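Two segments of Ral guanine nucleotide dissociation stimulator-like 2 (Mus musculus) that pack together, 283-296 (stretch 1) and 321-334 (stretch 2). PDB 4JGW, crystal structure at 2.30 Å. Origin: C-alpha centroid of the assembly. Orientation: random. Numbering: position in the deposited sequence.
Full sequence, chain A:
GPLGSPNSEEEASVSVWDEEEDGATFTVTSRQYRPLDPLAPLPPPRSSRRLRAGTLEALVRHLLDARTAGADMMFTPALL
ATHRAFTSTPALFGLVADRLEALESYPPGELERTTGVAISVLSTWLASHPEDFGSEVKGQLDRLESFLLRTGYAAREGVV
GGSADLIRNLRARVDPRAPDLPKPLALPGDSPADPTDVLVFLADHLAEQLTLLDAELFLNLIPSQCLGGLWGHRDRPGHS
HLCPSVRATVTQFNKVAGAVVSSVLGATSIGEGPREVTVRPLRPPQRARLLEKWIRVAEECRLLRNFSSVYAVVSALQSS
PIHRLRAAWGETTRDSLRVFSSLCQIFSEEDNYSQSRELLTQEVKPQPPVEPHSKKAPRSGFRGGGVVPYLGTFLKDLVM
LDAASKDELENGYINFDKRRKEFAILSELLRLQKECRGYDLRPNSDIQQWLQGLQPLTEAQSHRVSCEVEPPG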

# COMPACT_ATOMS: atom_id res chain seq x y z
N ARG A 283 -12.14 -7.37 38.92
CA ARG A 283 -12.61 -8.73 39.13
C ARG A 283 -12.89 -9.37 37.77
O ARG A 283 -13.17 -8.66 36.80
CB ARG A 283 -13.87 -8.74 40.00
CG ARG A 283 -13.61 -8.52 41.48
CD ARG A 283 -14.89 -8.54 42.30
NE ARG A 283 -15.58 -7.25 42.28
CZ ARG A 283 -16.65 -6.97 41.54
NH1 ARG A 283 -17.18 -7.89 40.73
NH2 ARG A 283 -17.20 -5.77 41.60
N PRO A 284 -12.81 -10.72 37.68
CA PRO A 284 -13.07 -11.42 36.42
C PRO A 284 -14.37 -11.02 35.68
O PRO A 284 -14.34 -10.89 34.46
CB PRO A 284 -13.09 -12.90 36.83
CG PRO A 284 -12.19 -12.96 38.02
CD PRO A 284 -12.32 -11.64 38.73
N PRO A 285 -15.49 -10.84 36.41
CA PRO A 285 -16.69 -10.35 35.72
C PRO A 285 -16.54 -8.94 35.13
O PRO A 285 -17.07 -8.67 34.05
CB PRO A 285 -17.75 -10.35 36.83
CG PRO A 285 -17.30 -11.39 37.77
CD PRO A 285 -15.81 -11.26 37.79
N GLN A 286 -15.83 -8.07 35.84
CA GLN A 286 -15.59 -6.69 35.39
C GLN A 286 -14.69 -6.67 34.15
O GLN A 286 -14.92 -5.89 33.22
CB GLN A 286 -14.97 -5.85 36.50
CG GLN A 286 -15.84 -5.67 37.73
CD GLN A 286 -15.18 -4.80 38.79
OE1 GLN A 286 -14.16 -5.16 39.37
NE2 GLN A 286 -15.77 -3.63 39.04
N ARG A 287 -13.67 -7.52 34.17
CA ARG A 287 -12.71 -7.62 33.07
C ARG A 287 -13.35 -8.22 31.82
O ARG A 287 -12.99 -7.86 30.70
CB ARG A 287 -11.50 -8.46 33.50
CG ARG A 287 -10.27 -8.27 32.61
CD ARG A 287 -9.08 -9.13 33.04
NE ARG A 287 -8.78 -9.02 34.47
CZ ARG A 287 -8.08 -8.04 35.04
NH1 ARG A 287 -7.58 -7.05 34.31
NH2 ARG A 287 -7.87 -8.05 36.35
N ALA A 288 -14.30 -9.13 32.03
CA ALA A 288 -15.05 -9.75 30.94
C ALA A 288 -15.86 -8.72 30.16
O ALA A 288 -16.01 -8.84 28.94
CB ALA A 288 -15.96 -10.85 31.47
N ARG A 289 -16.37 -7.71 30.86
CA ARG A 289 -17.12 -6.63 30.23
C ARG A 289 -16.26 -5.82 29.27
O ARG A 289 -16.74 -5.35 28.24
CB ARG A 289 -17.76 -5.72 31.30
CG ARG A 289 -18.76 -6.43 32.21
CD ARG A 289 -19.96 -6.95 31.41
NE ARG A 289 -20.43 -8.25 31.89
CZ ARG A 289 -21.46 -8.93 31.38
NH1 ARG A 289 -22.14 -8.43 30.35
NH2 ARG A 289 -21.81 -10.10 31.88
N LEU A 290 -14.98 -5.67 29.62
CA LEU A 290 -14.00 -5.03 28.75
C LEU A 290 -13.68 -5.90 27.53
O LEU A 290 -13.58 -5.39 26.41
CB LEU A 290 -12.73 -4.69 29.53
CG LEU A 290 -12.84 -3.51 30.50
CD1 LEU A 290 -11.85 -3.65 31.65
CD2 LEU A 290 -12.63 -2.18 29.78
N LEU A 291 -13.54 -7.21 27.75
CA LEU A 291 -13.34 -8.16 26.66
C LEU A 291 -14.52 -8.13 25.69
O LEU A 291 -14.34 -8.03 24.48
CB LEU A 291 -13.14 -9.59 27.20
CG LEU A 291 -11.84 -9.94 27.93
CD1 LEU A 291 -11.99 -11.28 28.64
CD2 LEU A 291 -10.65 -9.97 26.99
N GLU A 292 -15.73 -8.21 26.25
CA GLU A 292 -16.98 -8.14 25.48
C GLU A 292 -17.08 -6.83 24.69
O GLU A 292 -17.53 -6.83 23.55
CB GLU A 292 -18.19 -8.29 26.41
CG GLU A 292 -18.41 -9.71 26.95
CD GLU A 292 -19.21 -9.75 28.25
OE1 GLU A 292 -19.81 -8.72 28.64
OE2 GLU A 292 -19.24 -10.82 28.89
N LYS A 293 -16.65 -5.74 25.31
CA LYS A 293 -16.67 -4.42 24.67
C LYS A 293 -15.77 -4.36 23.43
O LYS A 293 -16.20 -3.90 22.38
CB LYS A 293 -16.26 -3.33 25.67
CG LYS A 293 -16.39 -1.91 25.14
CD LYS A 293 -17.85 -1.55 24.88
CE LYS A 293 -17.98 -0.12 24.40
NZ LYS A 293 -19.32 0.43 24.73
N TRP A 294 -14.53 -4.84 23.58
CA TRP A 294 -13.57 -4.84 22.48
C TRP A 294 -13.95 -5.81 21.36
O TRP A 294 -13.72 -5.52 20.19
CB TRP A 294 -12.16 -5.14 22.99
CG TRP A 294 -11.50 -3.97 23.65
CD1 TRP A 294 -11.19 -3.84 24.97
CD2 TRP A 294 -11.07 -2.75 23.01
NE1 TRP A 294 -10.60 -2.62 25.20
CE2 TRP A 294 -10.51 -1.93 24.02
CE3 TRP A 294 -11.11 -2.27 21.70
CZ2 TRP A 294 -9.99 -0.66 23.75
CZ3 TRP A 294 -10.60 -1.01 21.43
CH2 TRP A 294 -10.04 -0.22 22.45
N ILE A 295 -14.54 -6.94 21.74
CA ILE A 295 -15.08 -7.90 20.78
C ILE A 295 -16.14 -7.22 19.90
O ILE A 295 -16.13 -7.38 18.67
CB ILE A 295 -15.69 -9.16 21.48
CG1 ILE A 295 -14.57 -10.06 22.02
CG2 ILE A 295 -16.58 -9.95 20.53
CD1 ILE A 295 -15.03 -11.10 23.04
N ARG A 296 -17.03 -6.47 20.53
CA ARG A 296 -18.09 -5.75 19.84
C ARG A 296 -17.54 -4.62 18.97
O ARG A 296 -18.05 -4.37 17.88
CB ARG A 296 -19.13 -5.23 20.84
CG ARG A 296 -20.25 -4.38 20.25
CD ARG A 296 -21.11 -5.15 19.24
NE ARG A 296 -21.81 -6.28 19.84
CZ ARG A 296 -22.93 -6.18 20.54
NH1 ARG A 296 -23.49 -5.00 20.76
NH2 ARG A 296 -23.49 -7.27 21.04
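Stretch 2, residues 321-334: PIHRLRAAWGETTR

Stretch 1 is helical from Pro 284 onward; against it lies a short helix that begins at Arg 326, with Leu 325 at its N-cap; further on, Thr 332 and Thr 333 are extended (psi 132° and 147°). The two axes approach to 7.5 Å at a signed crossing angle of -71°, so the helices cross steeply, while the flanking residues Ile 322, Leu 325, Thr 332 and Thr 333 carry the contact along the first helix. The backbones come closest where Pro 284 and Ala 328 face each other, their CA atoms 4.3 Å apart; nearby, Ala 288 CB lies 3.3 Å from Ala 328 O and 3.6 Å from Glu 331 CB.

The main bump is Leu 291, which loses 91 Å² to stretch 2. It fills a hollow walled by Ala 328, Trp 329, Thr 332 and Ile 322: its CD1 lies 3.8 Å from Ala 328 CB and 3.7 Å from Thr 332 OG1, its CD2 4.0 Å from Ile 322 CG2. Leu 291 CD1 also stands 4.2 Å from the centroid of the Trp 329 six-membered ring, 17° off the normal, a CH-pi contact over the face. One turn on, Ile 295 CD1 meets Trp 329 CZ3 at 4.0 Å.

At the other end, Pro 284 CG packs on Ala 327 CB at 3.8 Å. The sole hydrogen bond across the stretches, Thr 333 N to Glu 292 OE2 (3.1 Å, 159°), pins the extended exit.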

# COMPACT_ATOMS: atom_id res chain seq x y z
N PRO A 321 -0.59 -12.41 26.81
CA PRO A 321 -1.05 -11.83 28.08
C PRO A 321 -2.57 -11.64 28.21
O PRO A 321 -3.06 -11.37 29.31
CB PRO A 321 -0.33 -10.48 28.13
CG PRO A 321 -0.01 -10.15 26.72
CD PRO A 321 0.25 -11.46 26.05
N ILE A 322 -3.30 -11.77 27.11
CA ILE A 322 -4.76 -11.66 27.13
C ILE A 322 -5.44 -13.03 27.04
O ILE A 322 -6.48 -13.26 27.66
CB ILE A 322 -5.29 -10.69 26.03
CG1 ILE A 322 -4.63 -9.31 26.14
CG2 ILE A 322 -6.82 -10.58 26.07
CD1 ILE A 322 -4.74 -8.63 27.51
N HIS A 323 -4.83 -13.93 26.27
CA HIS A 323 -5.28 -15.32 26.17
C HIS A 323 -5.22 -16.02 27.54
O HIS A 323 -6.11 -16.80 27.88
CB HIS A 323 -4.44 -16.08 25.14
CG HIS A 323 -4.94 -17.46 24.84
ND1 HIS A 323 -6.02 -17.69 24.01
CD2 HIS A 323 -4.51 -18.68 25.24
CE1 HIS A 323 -6.23 -19.00 23.93
NE2 HIS A 323 -5.33 -19.61 24.67
N ARG A 324 -4.18 -15.70 28.31
CA ARG A 324 -3.95 -16.23 29.66
C ARG A 324 -5.12 -16.06 30.63
O ARG A 324 -5.30 -16.88 31.54
CB ARG A 324 -2.75 -15.52 30.30
CG ARG A 324 -1.41 -16.18 30.05
CD ARG A 324 -0.39 -15.69 31.07
NE ARG A 324 -0.51 -16.39 32.35
CZ ARG A 324 -1.13 -15.92 33.43
NH1 ARG A 324 -1.70 -14.72 33.42
NH2 ARG A 324 -1.18 -16.66 34.53
N LEU A 325 -5.90 -15.00 30.44
CA LEU A 325 -6.89 -14.57 31.42
C LEU A 325 -8.15 -15.44 31.40
O LEU A 325 -9.23 -15.00 31.00
CB LEU A 325 -7.23 -13.09 31.22
CG LEU A 325 -6.05 -12.12 31.13
CD1 LEU A 325 -6.50 -10.78 30.57
CD2 LEU A 325 -5.34 -11.94 32.47
N ARG A 326 -8.00 -16.68 31.87
CA ARG A 326 -9.06 -17.69 31.80
C ARG A 326 -10.25 -17.42 32.71
O ARG A 326 -11.37 -17.87 32.41
CB ARG A 326 -8.49 -19.10 32.06
CG ARG A 326 -7.73 -19.69 30.88
CD ARG A 326 -8.68 -19.97 29.71
NE ARG A 326 -8.17 -19.43 28.46
CZ ARG A 326 -8.92 -19.08 27.42
NH1 ARG A 326 -10.24 -19.20 27.47
NH2 ARG A 326 -8.36 -18.60 26.32
N ALA A 327 -10.03 -16.70 33.80
CA ALA A 327 -11.11 -16.30 34.69
C ALA A 327 -11.98 -15.25 34.01
O ALA A 327 -13.21 -15.35 34.02
CB ALA A 327 -10.57 -15.79 36.02
N ALA A 328 -11.33 -14.26 33.40
CA ALA A 328 -12.01 -13.21 32.65
C ALA A 328 -12.76 -13.77 31.44
O ALA A 328 -13.93 -13.46 31.24
CB ALA A 328 -11.02 -12.14 32.22
N TRP A 329 -12.08 -14.61 30.66
CA TRP A 329 -12.70 -15.29 29.52
C TRP A 329 -13.86 -16.18 29.98
O TRP A 329 -14.88 -16.29 29.28
CB TRP A 329 -11.68 -16.12 28.74
CG TRP A 329 -10.79 -15.31 27.82
CD1 TRP A 329 -9.45 -15.10 27.96
CD2 TRP A 329 -11.19 -14.61 26.64
NE1 TRP A 329 -8.99 -14.32 26.93
CE2 TRP A 329 -10.04 -14.00 26.10
CE3 TRP A 329 -12.42 -14.44 25.98
CZ2 TRP A 329 -10.07 -13.23 24.94
CZ3 TRP A 329 -12.45 -13.67 24.81
CH2 TRP A 329 -11.28 -13.08 24.31
N GLY A 330 -13.70 -16.81 31.14
CA GLY A 330 -14.74 -17.65 31.74
C GLY A 330 -16.00 -16.90 32.13
O GLY A 330 -17.06 -17.51 32.27
N GLU A 331 -15.89 -15.58 32.30
CA GLU A 331 -17.04 -14.73 32.63
C GLU A 331 -17.66 -14.07 31.39
O GLU A 331 -18.69 -13.40 31.49
CB GLU A 331 -16.64 -13.66 33.66
CG GLU A 331 -16.28 -14.20 35.05
CD GLU A 331 -17.42 -14.93 35.73
OE1 GLU A 331 -18.59 -14.51 35.58
OE2 GLU A 331 -17.15 -15.92 36.43
N THR A 332 -17.04 -14.27 30.24
CA THR A 332 -17.52 -13.72 28.97
C THR A 332 -18.74 -14.50 28.48
O THR A 332 -18.74 -15.73 28.47
CB THR A 332 -16.40 -13.72 27.90
OG1 THR A 332 -15.30 -12.93 28.37
CG2 THR A 332 -16.89 -13.16 26.57
N THR A 333 -19.79 -13.77 28.08
CA THR A 333 -21.02 -14.38 27.57
C THR A 333 -20.76 -15.21 26.31
O THR A 333 -19.88 -14.88 25.51
CB THR A 333 -22.12 -13.34 27.27
OG1 THR A 333 -21.68 -12.44 26.24
CG2 THR A 333 -22.49 -12.54 28.52
N ARG A 334 -21.52 -16.29 26.16
CA ARG A 334 -21.35 -17.23 25.05
C ARG A 334 -21.53 -16.57 23.68
O ARG A 334 -20.87 -16.96 22.71
CB ARG A 334 -22.29 -18.44 25.22
CG ARG A 334 -22.02 -19.61 24.27
CD ARG A 334 -20.64 -20.23 24.49
NE ARG A 334 -20.10 -20.80 23.26
CZ ARG A 334 -18.85 -21.21 23.09
NH1 ARG A 334 -17.97 -21.12 24.08
NH2 ARG A 334 -18.47 -21.71 21.92